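Local structure of beta-agarase (Persicobacter, 6AII) at residues K49-H53 and Q63-E67; T103-C107 and N285-Q289; H177-N181 and L265-T271; P226-E230 and T240-K244. The protein is the catalytic domain of a GH16-family beta-agarase, which probably hydrolyses internal beta-1,4-glycosidic bonds of agarose and yields neoagarobiose. All coordinates share one frame. Residue numbers count along the deposited sequence, not the author numbering.

Interaction 1 (K49-H53 and Q63-E67); sequences KNFWH and QWRHE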
loop_
_atom_site.group_PDB
_atom_site.type_symbol
_atom_site.label_atom_id
_atom_site.label_comp_id
_atom_site.label_asym_id
_atom_site.label_seq_id
_atom_site.Cartn_x
_atom_site.Cartn_y
_atom_site.Cartn_z
ATOM N N LYS A 49 1.658 -4.327 14.537
ATOM C CA LYS A 49 1.730 -5.749 14.712
ATOM C C LYS A 49 2.644 -6.348 13.654
ATOM O O LYS A 49 2.475 -6.005 12.497
ATOM C CB LYS A 49 0.369 -6.431 14.558
ATOM C CG LYS A 49 0.287 -7.904 15.006
ATOM C CD LYS A 49 -1.045 -8.486 14.620
ATOM C CE LYS A 49 -1.463 -9.789 15.247
ATOM N NZ LYS A 49 -2.603 -10.353 14.472
ATOM N N ASN A 50 3.555 -7.218 14.060
ATOM C CA ASN A 50 4.479 -7.915 13.147
ATOM C C ASN A 50 3.845 -9.094 12.409
ATOM O O ASN A 50 4.555 -10.041 12.106
ATOM C CB ASN A 50 5.763 -8.325 13.823
ATOM C CG ASN A 50 5.607 -9.321 14.960
ATOM O OD1 ASN A 50 4.472 -9.611 15.345
ATOM N ND2 ASN A 50 6.737 -9.843 15.446
ATOM N N PHE A 51 2.591 -8.997 12.081
ATOM C CA PHE A 51 1.966 -9.990 11.285
ATOM C C PHE A 51 0.698 -9.443 10.655
ATOM O O PHE A 51 0.228 -8.347 10.972
ATOM C CB PHE A 51 1.624 -11.217 12.159
ATOM C CG PHE A 51 1.578 -12.501 11.366
ATOM C CD1 PHE A 51 2.759 -13.064 10.885
ATOM C CD2 PHE A 51 0.380 -13.118 11.071
ATOM C CE1 PHE A 51 2.725 -14.222 10.111
ATOM C CE2 PHE A 51 0.347 -14.271 10.276
ATOM C CZ PHE A 51 1.517 -14.851 9.863
ATOM N N TRP A 52 0.044 -10.289 9.832
ATOM C CA TRP A 52 -1.305 -10.096 9.350
ATOM C C TRP A 52 -2.297 -10.118 10.526
ATOM O O TRP A 52 -1.905 -10.545 11.594
ATOM C CB TRP A 52 -1.559 -11.205 8.324
ATOM C CG TRP A 52 -2.928 -11.308 7.754
ATOM C CD1 TRP A 52 -3.820 -12.351 7.867
ATOM C CD2 TRP A 52 -3.507 -10.398 6.819
ATOM N NE1 TRP A 52 -4.956 -12.080 7.143
ATOM C CE2 TRP A 52 -4.781 -10.905 6.474
ATOM C CE3 TRP A 52 -3.092 -9.185 6.267
ATOM C CZ2 TRP A 52 -5.627 -10.267 5.568
ATOM C CZ3 TRP A 52 -3.960 -8.536 5.409
ATOM C CH2 TRP A 52 -5.198 -9.065 5.062
ATOM N N HIS A 53 -3.538 -9.734 10.277
ATOM C CA HIS A 53 -4.482 -9.542 11.371
ATOM C C HIS A 53 -5.079 -10.883 11.838
ATOM O O HIS A 53 -5.813 -10.877 12.821
ATOM C CB HIS A 53 -5.449 -8.401 11.024
ATOM C CG HIS A 53 -6.245 -8.615 9.801
ATOM N ND1 HIS A 53 -7.239 -9.567 9.745
ATOM C CD2 HIS A 53 -6.195 -8.019 8.592
ATOM C CE1 HIS A 53 -7.795 -9.541 8.542
ATOM N NE2 HIS A 53 -7.178 -8.590 7.828
ATOM N N GLN A 63 4.809 -16.734 2.419
ATOM C CA GLN A 63 4.729 -17.215 3.772
ATOM C C GLN A 63 5.116 -16.096 4.738
ATOM O O GLN A 63 6.289 -15.888 5.007
ATOM C CB GLN A 63 5.682 -18.398 4.032
ATOM C CG GLN A 63 5.166 -19.698 3.414
ATOM C CD GLN A 63 6.037 -20.898 3.682
ATOM O OE1 GLN A 63 7.252 -20.816 3.843
ATOM N NE2 GLN A 63 5.376 -22.065 3.732
ATOM N N TRP A 64 4.110 -15.360 5.177
ATOM C CA TRP A 64 4.343 -14.278 6.161
ATOM C C TRP A 64 4.864 -14.916 7.431
ATOM O O TRP A 64 4.311 -15.970 7.844
ATOM C CB TRP A 64 3.098 -13.477 6.442
ATOM C CG TRP A 64 2.683 -12.579 5.328
ATOM C CD1 TRP A 64 3.488 -11.894 4.459
ATOM C CD2 TRP A 64 1.341 -12.291 4.951
ATOM N NE1 TRP A 64 2.721 -11.181 3.589
ATOM C CE2 TRP A 64 1.408 -11.411 3.852
ATOM C CE3 TRP A 64 0.089 -12.647 5.451
ATOM C CZ2 TRP A 64 0.281 -10.887 3.242
ATOM C CZ3 TRP A 64 -1.026 -12.150 4.815
ATOM C CH2 TRP A 64 -0.939 -11.275 3.744
ATOM N N ARG A 65 5.911 -14.322 7.998
ATOM C CA ARG A 65 6.507 -14.837 9.213
ATOM C C ARG A 65 6.747 -13.641 10.111
ATOM O O ARG A 65 7.243 -12.631 9.643
ATOM C CB ARG A 65 7.815 -15.552 8.914
ATOM C CG ARG A 65 7.664 -16.879 8.171
ATOM C CD ARG A 65 6.921 -17.894 9.006
ATOM N NE ARG A 65 6.772 -19.188 8.322
ATOM C CZ ARG A 65 5.679 -19.599 7.675
ATOM N NH1 ARG A 65 4.626 -18.799 7.481
ATOM N NH2 ARG A 65 5.656 -20.872 7.232
ATOM N N HIS A 66 6.503 -13.827 11.398
ATOM C CA HIS A 66 6.746 -12.750 12.350
ATOM C C HIS A 66 8.207 -12.264 12.248
ATOM O O HIS A 66 8.473 -11.022 12.331
ATOM C CB HIS A 66 6.520 -13.254 13.791
ATOM C CG HIS A 66 5.086 -13.544 14.054
ATOM N ND1 HIS A 66 4.571 -14.841 13.993
ATOM C CD2 HIS A 66 4.028 -12.746 14.270
ATOM C CE1 HIS A 66 3.271 -14.802 14.183
ATOM N NE2 HIS A 66 2.921 -13.547 14.445
ATOM N N GLU A 67 9.166 -13.168 12.069
ATOM C CA GLU A 67 10.572 -12.834 12.116
ATOM C C GLU A 67 11.075 -12.160 10.826
ATOM O O GLU A 67 12.266 -11.920 10.684
ATOM C CB GLU A 67 11.436 -14.072 12.392
ATOM C CG GLU A 67 11.221 -15.212 11.419
ATOM C CD GLU A 67 10.200 -16.257 11.844
ATOM O OE1 GLU A 67 9.121 -15.893 12.386
ATOM O OE2 GLU A 67 10.443 -17.449 11.503
HETATM O O HOH W 1 5.147 -10.633 9.294
HETATM O O HOH W 2 9.474 -9.392 14.220
#
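The backbones of Lys49-His53 and Gln63-Glu67 come closest at Asn50 and His66, whose CA atoms lie 5.4 Å apart. There His66 CA makes a CA-H...O contact with Asn50 O (3.5 Å, 167° at the hydrogen). Water 1 lies 2.9 Å from both Asn50 O and Arg65 O, within hydrogen-bonding distance of each. Water 2 accepts from Asn50 ND2 at 3.0 Å and is hydrogen-bonded to His66 O at 2.7 Å, so solvent supplies polar links that the two segments do not make directly. The side chains meet through aromatic surfaces. Phe51 and His66 form an offset stack with centroids 4.3 Å apart and planes at 27°, while the Phe51 ring edge, at CE1, reaches Trp64 O at 3.3 Å. Trp64 CZ3 lies over one face of the Trp52 ring, 3.6 Å from Trp52 CG; the pair is oblique, with 5.1 Å between the centroids of the Trp52 five-membered and Trp64 six-membered rings and planes at 31°. Asn50 OD1 approaches the His66 ring edge but is hydrogen-bonded to Thr42 N. Arg65 forms a salt bridge with Asp57. Aromatic packing pins the loop after strand 48-49 to the end of strand 62-64, on the mixed sheet of the GH16 domain: strand 62-64 runs parallel to strand 97-110, Trp52 and Trp64 both touch Cys107, and Trp64 NE1 donates to Ile286 O on strand 280-287.

Interaction 2 (T103-C107 and N285-Q289); sequences TQMGC and NIEAQ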
loop_
_atom_site.group_PDB
_atom_site.type_symbol
_atom_site.label_atom_id
_atom_site.label_comp_id
_atom_site.label_asym_id
_atom_site.label_seq_id
_atom_site.Cartn_x
_atom_site.Cartn_y
_atom_site.Cartn_z
ATOM N N THR A 103 8.370 -17.986 -0.539
ATOM C CA THR A 103 9.191 -16.854 -0.080
ATOM C C THR A 103 8.651 -16.414 1.269
ATOM O O THR A 103 7.452 -16.031 1.378
ATOM C CB THR A 103 9.208 -15.731 -1.130
ATOM O OG1 THR A 103 9.520 -16.238 -2.421
ATOM C CG2 THR A 103 10.147 -14.588 -0.737
ATOM N N GLN A 104 9.467 -16.420 2.325
ATOM C CA GLN A 104 9.079 -15.942 3.596
ATOM C C GLN A 104 9.105 -14.417 3.567
ATOM O O GLN A 104 10.050 -13.879 2.964
ATOM C CB GLN A 104 9.963 -16.492 4.709
ATOM C CG GLN A 104 9.807 -18.024 4.904
ATOM C CD GLN A 104 10.534 -18.820 3.861
ATOM O OE1 GLN A 104 11.740 -18.623 3.581
ATOM N NE2 GLN A 104 9.790 -19.762 3.199
ATOM N N MET A 105 8.060 -13.830 4.096
ATOM C CA MET A 105 7.844 -12.393 3.860
ATOM C C MET A 105 7.254 -11.761 5.085
ATOM O O MET A 105 6.906 -12.429 6.026
ATOM C CB MET A 105 6.919 -12.212 2.647
ATOM C CG MET A 105 7.623 -12.498 1.340
ATOM S SD MET A 105 6.500 -12.332 -0.082
ATOM C CE MET A 105 7.520 -11.553 -1.298
ATOM N N GLY A 106 7.143 -10.437 5.110
ATOM C CA GLY A 106 6.581 -9.778 6.266
ATOM C C GLY A 106 5.307 -9.022 5.967
ATOM O O GLY A 106 5.012 -8.609 4.806
ATOM N N CYS A 107 4.534 -8.793 7.031
ATOM C CA CYS A 107 3.282 -8.108 6.971
ATOM C C CYS A 107 3.090 -7.368 8.296
ATOM O O CYS A 107 3.359 -7.965 9.345
ATOM C CB CYS A 107 2.156 -9.104 6.701
ATOM S SG CYS A 107 0.541 -8.351 6.576
ATOM N N ASN A 285 2.855 -4.280 3.683
ATOM C CA ASN A 285 3.300 -5.645 3.530
ATOM C C ASN A 285 3.948 -5.860 2.164
ATOM O O ASN A 285 3.825 -5.039 1.226
ATOM C CB ASN A 285 2.159 -6.668 3.680
ATOM C CG ASN A 285 1.297 -6.784 2.434
ATOM O OD1 ASN A 285 0.469 -5.937 2.167
ATOM N ND2 ASN A 285 1.461 -7.822 1.636
ATOM N N ILE A 286 4.598 -7.022 2.059
ATOM C CA ILE A 286 5.088 -7.506 0.791
ATOM C C ILE A 286 4.438 -8.873 0.526
ATOM O O ILE A 286 3.998 -9.538 1.464
ATOM C CB ILE A 286 6.618 -7.611 0.722
ATOM C CG1 ILE A 286 7.181 -8.663 1.684
ATOM C CG2 ILE A 286 7.229 -6.201 0.933
ATOM C CD1 ILE A 286 8.710 -8.808 1.705
ATOM N N GLU A 287 4.240 -9.188 -0.733
ATOM C CA GLU A 287 3.644 -10.466 -1.061
ATOM C C GLU A 287 4.023 -10.880 -2.471
ATOM O O GLU A 287 4.360 -10.070 -3.324
ATOM C CB GLU A 287 2.134 -10.389 -0.903
ATOM C CG GLU A 287 1.435 -9.362 -1.639
ATOM C CD GLU A 287 -0.070 -9.177 -1.251
ATOM O OE1 GLU A 287 -0.500 -9.238 -0.084
ATOM O OE2 GLU A 287 -0.832 -9.104 -2.208
ATOM N N ALA A 288 3.855 -12.176 -2.689
ATOM C CA ALA A 288 4.008 -12.807 -4.019
ATOM C C ALA A 288 2.631 -13.324 -4.376
ATOM O O ALA A 288 2.260 -14.385 -3.850
ATOM C CB ALA A 288 5.044 -13.866 -4.004
ATOM N N GLN A 289 1.873 -12.616 -5.175
ATOM C CA GLN A 289 0.513 -13.036 -5.470
ATOM C C GLN A 289 0.552 -14.181 -6.498
ATOM O O GLN A 289 1.484 -14.297 -7.304
ATOM C CB GLN A 289 -0.308 -11.859 -6.013
ATOM C CG GLN A 289 -0.311 -10.703 -5.011
ATOM C CD GLN A 289 -0.271 -9.316 -5.626
ATOM O OE1 GLN A 289 -0.248 -9.139 -6.846
ATOM N NE2 GLN A 289 -0.220 -8.326 -4.764
#
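Met105 extends its side chain over the backbone of Glu287 and Ala288: Met105 SD lies 3.5 Å from Glu287 CA and 3.7 Å from Ala288 N, and Met105 CE comes within 4.3 Å of Ala288 CB. Nearer its own backbone, Met105 CB packs against Ile286 CG1 at 3.7 Å. Although the CA-to-CB bond of Ile286 points sideways, its p rotamer at chi1 brings the end of the side chain nearer to segment 103-107. Next along the chain, Ile286 N donates to Gly106 O over 3.2 Å at an almost linear 174°. Cys107 and Asn285 form an antiparallel non-hydrogen-bonded pair, with CA atoms 4.2 Å apart; their side chains share one sheet face, where Cys107 SG meets Asn285 CB at 3.7 Å. These pairings join strands 97-110 and 280-287 within a large curved sheet, consistent with the beta-jelly-roll fold of GH16 enzymes. Beyond the bridge, segment 285-289 carries its own polar network: Asn285 ND2 donates to Glu287 OE1 (3.0 Å) and Ile286 O (3.1 Å), and Gln289 NE2 donates to Glu287 OE2 (2.7 Å). Trp136 NE1 supplies a hydrogen bond to Asn285 OD1. Chemically, the contact divides by position: backbone pairing fixes the Gly106-Cys107 end, whereas sulfur and hydrocarbon fill the space where the segments diverge, Met105 CA and Glu287 CA being 6.7 Å apart.

Interaction 3 (H177-N181 and L265-T271); sequences HHVFN and LDKYNYT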
loop_
_atom_site.group_PDB
_atom_site.type_symbol
_atom_site.label_atom_id
_atom_site.label_comp_id
_atom_site.label_asym_id
_atom_site.label_seq_id
_atom_site.Cartn_x
_atom_site.Cartn_y
_atom_site.Cartn_z
ATOM N N HIS A 177 -9.091 2.080 -4.445
ATOM C CA HIS A 177 -9.831 1.736 -3.216
ATOM C C HIS A 177 -10.863 0.677 -3.609
ATOM O O HIS A 177 -11.122 0.513 -4.806
ATOM C CB HIS A 177 -10.479 2.991 -2.649
ATOM C CG HIS A 177 -11.694 3.439 -3.404
ATOM N ND1 HIS A 177 -11.631 4.206 -4.541
ATOM C CD2 HIS A 177 -13.018 3.104 -3.228
ATOM C CE1 HIS A 177 -12.849 4.434 -5.004
ATOM N NE2 HIS A 177 -13.745 3.708 -4.218
ATOM N N HIS A 178 -11.472 0.014 -2.613
ATOM C CA HIS A 178 -12.495 -1.031 -2.911
ATOM C C HIS A 178 -13.660 -0.839 -1.943
ATOM O O HIS A 178 -13.409 -0.508 -0.776
ATOM C CB HIS A 178 -11.955 -2.444 -2.724
ATOM C CG HIS A 178 -10.833 -2.830 -3.629
ATOM N ND1 HIS A 178 -11.028 -3.735 -4.625
ATOM C CD2 HIS A 178 -9.522 -2.460 -3.657
ATOM C CE1 HIS A 178 -9.879 -3.935 -5.264
ATOM N NE2 HIS A 178 -8.924 -3.144 -4.692
ATOM N N VAL A 179 -14.854 -1.049 -2.477
ATOM C CA VAL A 179 -15.981 -1.329 -1.594
ATOM C C VAL A 179 -16.600 -2.654 -2.045
ATOM O O VAL A 179 -16.836 -2.913 -3.228
ATOM C CB VAL A 179 -17.008 -0.186 -1.550
ATOM C CG1 VAL A 179 -16.451 1.037 -0.848
ATOM C CG2 VAL A 179 -17.536 0.203 -2.921
ATOM N N PHE A 180 -16.829 -3.487 -1.038
ATOM C CA PHE A 180 -17.299 -4.805 -1.220
ATOM C C PHE A 180 -18.792 -4.890 -0.871
ATOM O O PHE A 180 -19.351 -3.987 -0.273
ATOM C CB PHE A 180 -16.513 -5.775 -0.342
ATOM C CG PHE A 180 -15.034 -5.833 -0.689
ATOM C CD1 PHE A 180 -14.579 -6.648 -1.704
ATOM C CD2 PHE A 180 -14.114 -5.033 -0.012
ATOM C CE1 PHE A 180 -13.236 -6.702 -2.037
ATOM C CE2 PHE A 180 -12.767 -5.092 -0.348
ATOM C CZ PHE A 180 -12.341 -5.900 -1.384
ATOM N N ASN A 181 -19.386 -6.008 -1.278
ATOM C CA ASN A 181 -20.806 -6.229 -0.994
ATOM C C ASN A 181 -21.016 -7.734 -0.830
ATOM O O ASN A 181 -20.410 -8.529 -1.531
ATOM C CB ASN A 181 -21.661 -5.666 -2.126
ATOM C CG ASN A 181 -23.143 -5.615 -1.793
ATOM O OD1 ASN A 181 -23.526 -5.152 -0.726
ATOM N ND2 ASN A 181 -23.960 -6.090 -2.720
ATOM N N LEU A 265 -16.652 6.692 -6.175
ATOM C CA LEU A 265 -16.227 5.997 -4.954
ATOM C C LEU A 265 -17.053 4.747 -4.673
ATOM O O LEU A 265 -16.510 3.782 -4.192
ATOM C CB LEU A 265 -16.231 6.913 -3.754
ATOM C CG LEU A 265 -15.178 7.984 -4.015
ATOM C CD1 LEU A 265 -15.785 9.301 -4.458
ATOM C CD2 LEU A 265 -14.147 8.085 -2.951
ATOM N N ASP A 266 -18.330 4.799 -5.057
ATOM C CA ASP A 266 -19.270 3.675 -4.750
ATOM C C ASP A 266 -20.275 3.536 -5.887
ATOM O O ASP A 266 -21.423 3.959 -5.791
ATOM C CB ASP A 266 -19.931 3.892 -3.392
ATOM C CG ASP A 266 -20.891 2.766 -3.004
ATOM O OD1 ASP A 266 -20.735 1.642 -3.553
ATOM O OD2 ASP A 266 -21.741 3.015 -2.125
ATOM N N LYS A 267 -19.825 2.966 -6.969
ATOM C CA LYS A 267 -20.532 3.034 -8.230
ATOM C C LYS A 267 -21.902 2.348 -8.140
ATOM O O LYS A 267 -22.853 2.852 -8.739
ATOM C CB LYS A 267 -19.693 2.360 -9.309
ATOM C CG LYS A 267 -20.349 2.305 -10.672
ATOM C CD LYS A 267 -19.411 1.826 -11.765
ATOM C CE LYS A 267 -20.080 1.848 -13.128
ATOM N NZ LYS A 267 -19.138 1.484 -14.224
ATOM N N TYR A 268 -21.940 1.237 -7.462
ATOM C CA TYR A 268 -23.155 0.364 -7.448
ATOM C C TYR A 268 -23.871 0.521 -6.104
ATOM O O TYR A 268 -24.723 -0.311 -5.784
ATOM C CB TYR A 268 -22.750 -1.079 -7.717
ATOM C CG TYR A 268 -22.122 -1.259 -9.057
ATOM C CD1 TYR A 268 -22.864 -1.192 -10.218
ATOM C CD2 TYR A 268 -20.741 -1.425 -9.166
ATOM C CE1 TYR A 268 -22.263 -1.295 -11.456
ATOM C CE2 TYR A 268 -20.133 -1.546 -10.396
ATOM C CZ TYR A 268 -20.894 -1.513 -11.551
ATOM O OH TYR A 268 -20.286 -1.660 -12.756
ATOM N N ASN A 269 -23.512 1.536 -5.334
ATOM C CA ASN A 269 -24.141 1.862 -4.031
ATOM C C ASN A 269 -24.134 0.672 -3.076
ATOM O O ASN A 269 -25.167 0.240 -2.548
ATOM C CB ASN A 269 -25.578 2.346 -4.187
ATOM C CG ASN A 269 -26.127 2.821 -2.858
ATOM O OD1 ASN A 269 -25.388 2.897 -1.873
ATOM N ND2 ASN A 269 -27.431 3.038 -2.791
ATOM N N TYR A 270 -22.966 0.159 -2.817
ATOM C CA TYR A 270 -22.802 -0.869 -1.833
ATOM C C TYR A 270 -22.710 -0.322 -0.407
ATOM O O TYR A 270 -22.617 -1.151 0.531
ATOM C CB TYR A 270 -21.553 -1.702 -2.038
ATOM C CG TYR A 270 -21.452 -2.408 -3.348
ATOM C CD1 TYR A 270 -22.578 -2.821 -4.060
ATOM C CD2 TYR A 270 -20.212 -2.768 -3.829
ATOM C CE1 TYR A 270 -22.445 -3.495 -5.262
ATOM C CE2 TYR A 270 -20.073 -3.422 -5.031
ATOM C CZ TYR A 270 -21.189 -3.799 -5.754
ATOM O OH TYR A 270 -21.050 -4.465 -6.953
ATOM N N THR A 271 -22.707 0.995 -0.203
ATOM C CA THR A 271 -22.560 1.565 1.130
ATOM C C THR A 271 -23.868 2.190 1.600
ATOM O O THR A 271 -23.868 2.910 2.560
ATOM C CB THR A 271 -21.442 2.623 1.165
ATOM O OG1 THR A 271 -21.829 3.756 0.396
ATOM C CG2 THR A 271 -20.130 2.060 0.666
HETATM O O HOH W 3 -19.547 -1.898 1.286
#
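His177 adopts a p rotamer, with chi1 at 75°, that carries its imidazole to the loop; there His177 NE2 donates to Leu265 O over 2.8 Å at 165°, with the acceptor near the plane of the ring. Two residues on, Val179 also points toward the loop. In the conformer given here, its CG2 lies 3.6 Å from Asp266 OD1 and 4.1 Å from Tyr270 CD2, and its CG1 is 4.1 Å from Thr271 CG2. Asn181, in the t rotamer, completes this series: Asn181 CB stands 3.5 Å from the Tyr270 ring centroid and 15° off its normal, a CH-pi contact. Tyr270, at chi1 -59° (m), presents its ring face to Asn181 and its edge, at CD2, to Val179 O at 3.4 Å. The strand segment belongs to strand 173-181, part of the mixed sheet of this GH16 domain, and is covered by the long loop between strands 255-259 and 280-287. That loop makes a type I beta turn from Asp266 to Asn269. The t rotamer of Asp266 turns its carboxylate back toward the loop backbone, where OD1 accepts from Tyr270 N (2.8 Å) and OD2 accepts from Thr271 N (3.0 Å) and Thr271 OG1 (2.6 Å). Water 3 donates to Phe180 O at 2.6 Å and to Tyr270 O at 3.2 Å.

Interaction 4 (P226-E230 and T240-K244); sequences PNHLE and TLSGK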
loop_
_atom_site.group_PDB
_atom_site.type_symbol
_atom_site.label_atom_id
_atom_site.label_comp_id
_atom_site.label_asym_id
_atom_site.label_seq_id
_atom_site.Cartn_x
_atom_site.Cartn_y
_atom_site.Cartn_z
ATOM N N PRO A 226 -16.470 11.106 2.957
ATOM C CA PRO A 226 -16.812 9.811 2.451
ATOM C C PRO A 226 -16.862 9.732 0.919
ATOM O O PRO A 226 -16.879 8.606 0.435
ATOM C CB PRO A 226 -18.193 9.484 3.082
ATOM C CG PRO A 226 -18.135 10.304 4.359
ATOM C CD PRO A 226 -17.498 11.590 3.918
ATOM N N ASN A 227 -16.896 10.848 0.219
ATOM C CA ASN A 227 -16.903 10.835 -1.228
ATOM C C ASN A 227 -15.708 11.628 -1.791
ATOM O O ASN A 227 -15.821 12.227 -2.857
ATOM C CB ASN A 227 -18.228 11.398 -1.773
ATOM C CG ASN A 227 -19.343 10.401 -1.512
ATOM O OD1 ASN A 227 -19.447 9.392 -2.211
ATOM N ND2 ASN A 227 -20.080 10.620 -0.425
ATOM N N HIS A 228 -14.561 11.628 -1.111
ATOM C CA HIS A 228 -13.439 12.485 -1.563
ATOM C C HIS A 228 -12.105 11.871 -1.114
ATOM O O HIS A 228 -11.789 11.876 0.103
ATOM C CB HIS A 228 -13.609 13.925 -1.093
ATOM C CG HIS A 228 -12.644 14.867 -1.764
ATOM N ND1 HIS A 228 -13.006 15.731 -2.760
ATOM C CD2 HIS A 228 -11.327 15.107 -1.559
ATOM C CE1 HIS A 228 -11.973 16.476 -3.146
ATOM N NE2 HIS A 228 -10.923 16.102 -2.409
ATOM N N LEU A 229 -11.271 11.495 -2.107
ATOM C CA LEU A 229 -9.935 10.978 -1.841
ATOM C C LEU A 229 -8.936 11.742 -2.728
ATOM O O LEU A 229 -9.243 12.028 -3.901
ATOM C CB LEU A 229 -9.851 9.512 -2.254
ATOM C CG LEU A 229 -10.671 8.490 -1.503
ATOM C CD1 LEU A 229 -10.447 7.127 -2.159
ATOM C CD2 LEU A 229 -10.296 8.460 -0.041
ATOM N N GLU A 230 -7.801 12.111 -2.130
ATOM C CA GLU A 230 -6.751 12.732 -2.913
ATOM C C GLU A 230 -5.469 11.969 -2.665
ATOM O O GLU A 230 -5.125 11.644 -1.525
ATOM C CB GLU A 230 -6.471 14.189 -2.528
ATOM C CG GLU A 230 -7.709 15.075 -2.628
ATOM C CD GLU A 230 -7.536 16.472 -2.059
ATOM O OE1 GLU A 230 -6.459 16.779 -1.463
ATOM O OE2 GLU A 230 -8.542 17.239 -2.122
ATOM N N THR A 240 -7.379 12.934 -7.755
ATOM C CA THR A 240 -8.532 13.183 -6.835
ATOM C C THR A 240 -9.732 12.400 -7.377
ATOM O O THR A 240 -9.977 12.400 -8.597
ATOM C CB THR A 240 -8.924 14.657 -6.811
ATOM O OG1 THR A 240 -7.880 15.345 -6.108
ATOM C CG2 THR A 240 -10.242 14.884 -6.089
ATOM N N LEU A 241 -10.464 11.748 -6.499
ATOM C CA LEU A 241 -11.826 11.241 -6.797
ATOM C C LEU A 241 -12.775 12.026 -5.864
ATOM O O LEU A 241 -12.526 12.085 -4.688
ATOM C CB LEU A 241 -11.931 9.757 -6.478
ATOM C CG LEU A 241 -11.513 8.783 -7.583
ATOM C CD1 LEU A 241 -10.058 8.930 -7.898
ATOM C CD2 LEU A 241 -11.828 7.324 -7.264
ATOM N N SER A 242 -13.812 12.613 -6.462
ATOM C CA SER A 242 -14.722 13.497 -5.690
ATOM C C SER A 242 -16.147 13.343 -6.222
ATOM O O SER A 242 -16.462 13.923 -7.263
ATOM C CB SER A 242 -14.296 14.926 -5.773
ATOM O OG SER A 242 -14.948 15.643 -4.716
ATOM N N GLY A 243 -16.949 12.541 -5.541
ATOM C CA GLY A 243 -18.368 12.305 -6.025
ATOM C C GLY A 243 -18.413 11.612 -7.369
ATOM O O GLY A 243 -17.957 10.475 -7.484
ATOM N N LYS A 244 -18.894 12.332 -8.407
ATOM C CA LYS A 244 -18.990 11.763 -9.718
ATOM C C LYS A 244 -17.827 12.225 -10.586
ATOM O O LYS A 244 -17.746 11.824 -11.758
ATOM C CB LYS A 244 -20.304 12.170 -10.406
ATOM C CG LYS A 244 -21.538 11.716 -9.654
ATOM C CD LYS A 244 -22.790 12.012 -10.480
ATOM C CE LYS A 244 -24.000 11.462 -9.770
ATOM N NZ LYS A 244 -25.201 11.589 -10.630
#
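His228 ND1 and Ser242 OG are hydrogen-bonded at 2.8 Å, while on the other side of the same imidazole His228 NE2 donates to Glu230 OE2 over 2.7 Å at 164°. The ring thus connects a cross-strand hydroxyl with a carboxylate two residues along its own strand; Glu230 OE1 is bonded in addition to Tyr232 OH. The backbone contributes a reciprocal pair at Leu229 and Leu241: Leu229 N to Leu241 O and Leu241 N to Leu229 O, each 2.9 Å. Gly243 N donates to Asn227 O, also over 2.9 Å, just beyond the paired ends of the strands. This register, with non-hydrogen-bonded pairs at His228-Ser242 and Glu230-Thr240, defines an antiparallel beta hairpin of strands 228-233 and 236-242. The axes of segments 228-230 and 240-242 approach to 4.7 Å at 175°, close to exactly antiparallel. Thr240 CA makes a CA-H...O contact with Leu229 O (3.2 Å), and His228 CA makes another with Leu241 O (3.3 Å). On the face bearing His228, Glu230, Thr240 and Ser242, His228 CE1 packs on Thr240 CG2 at 3.8 Å. Leu229 and Leu241 occupy the other face, where both touch His177 of strand 173-181.

How the interactions relate
Interactions 1 and 2 form one neighbourhood, with centres 9 Å apart: strands 62-64 and 97-110 are neighbours in the mixed sheet, and Gln63 O lies 2.9 Å from Met105 N in a probable hydrogen bond. Interactions 3 and 4 form another, with centres 13 Å apart. There His177 CE1 packs on Leu241 CD2 at 3.8 Å, joining strand 173-181 of the mixed sheet to strand 236-242 of the antiparallel sheet, consistent with the beta-jelly-roll sandwich of GH16 enzymes. Interactions 1 and 4 lie about 32 Å apart between centres. Along the chain, interaction 1 precedes interaction 2, whose closure encloses interaction 3, which encloses interaction 4, so chain-distant segments are brought together.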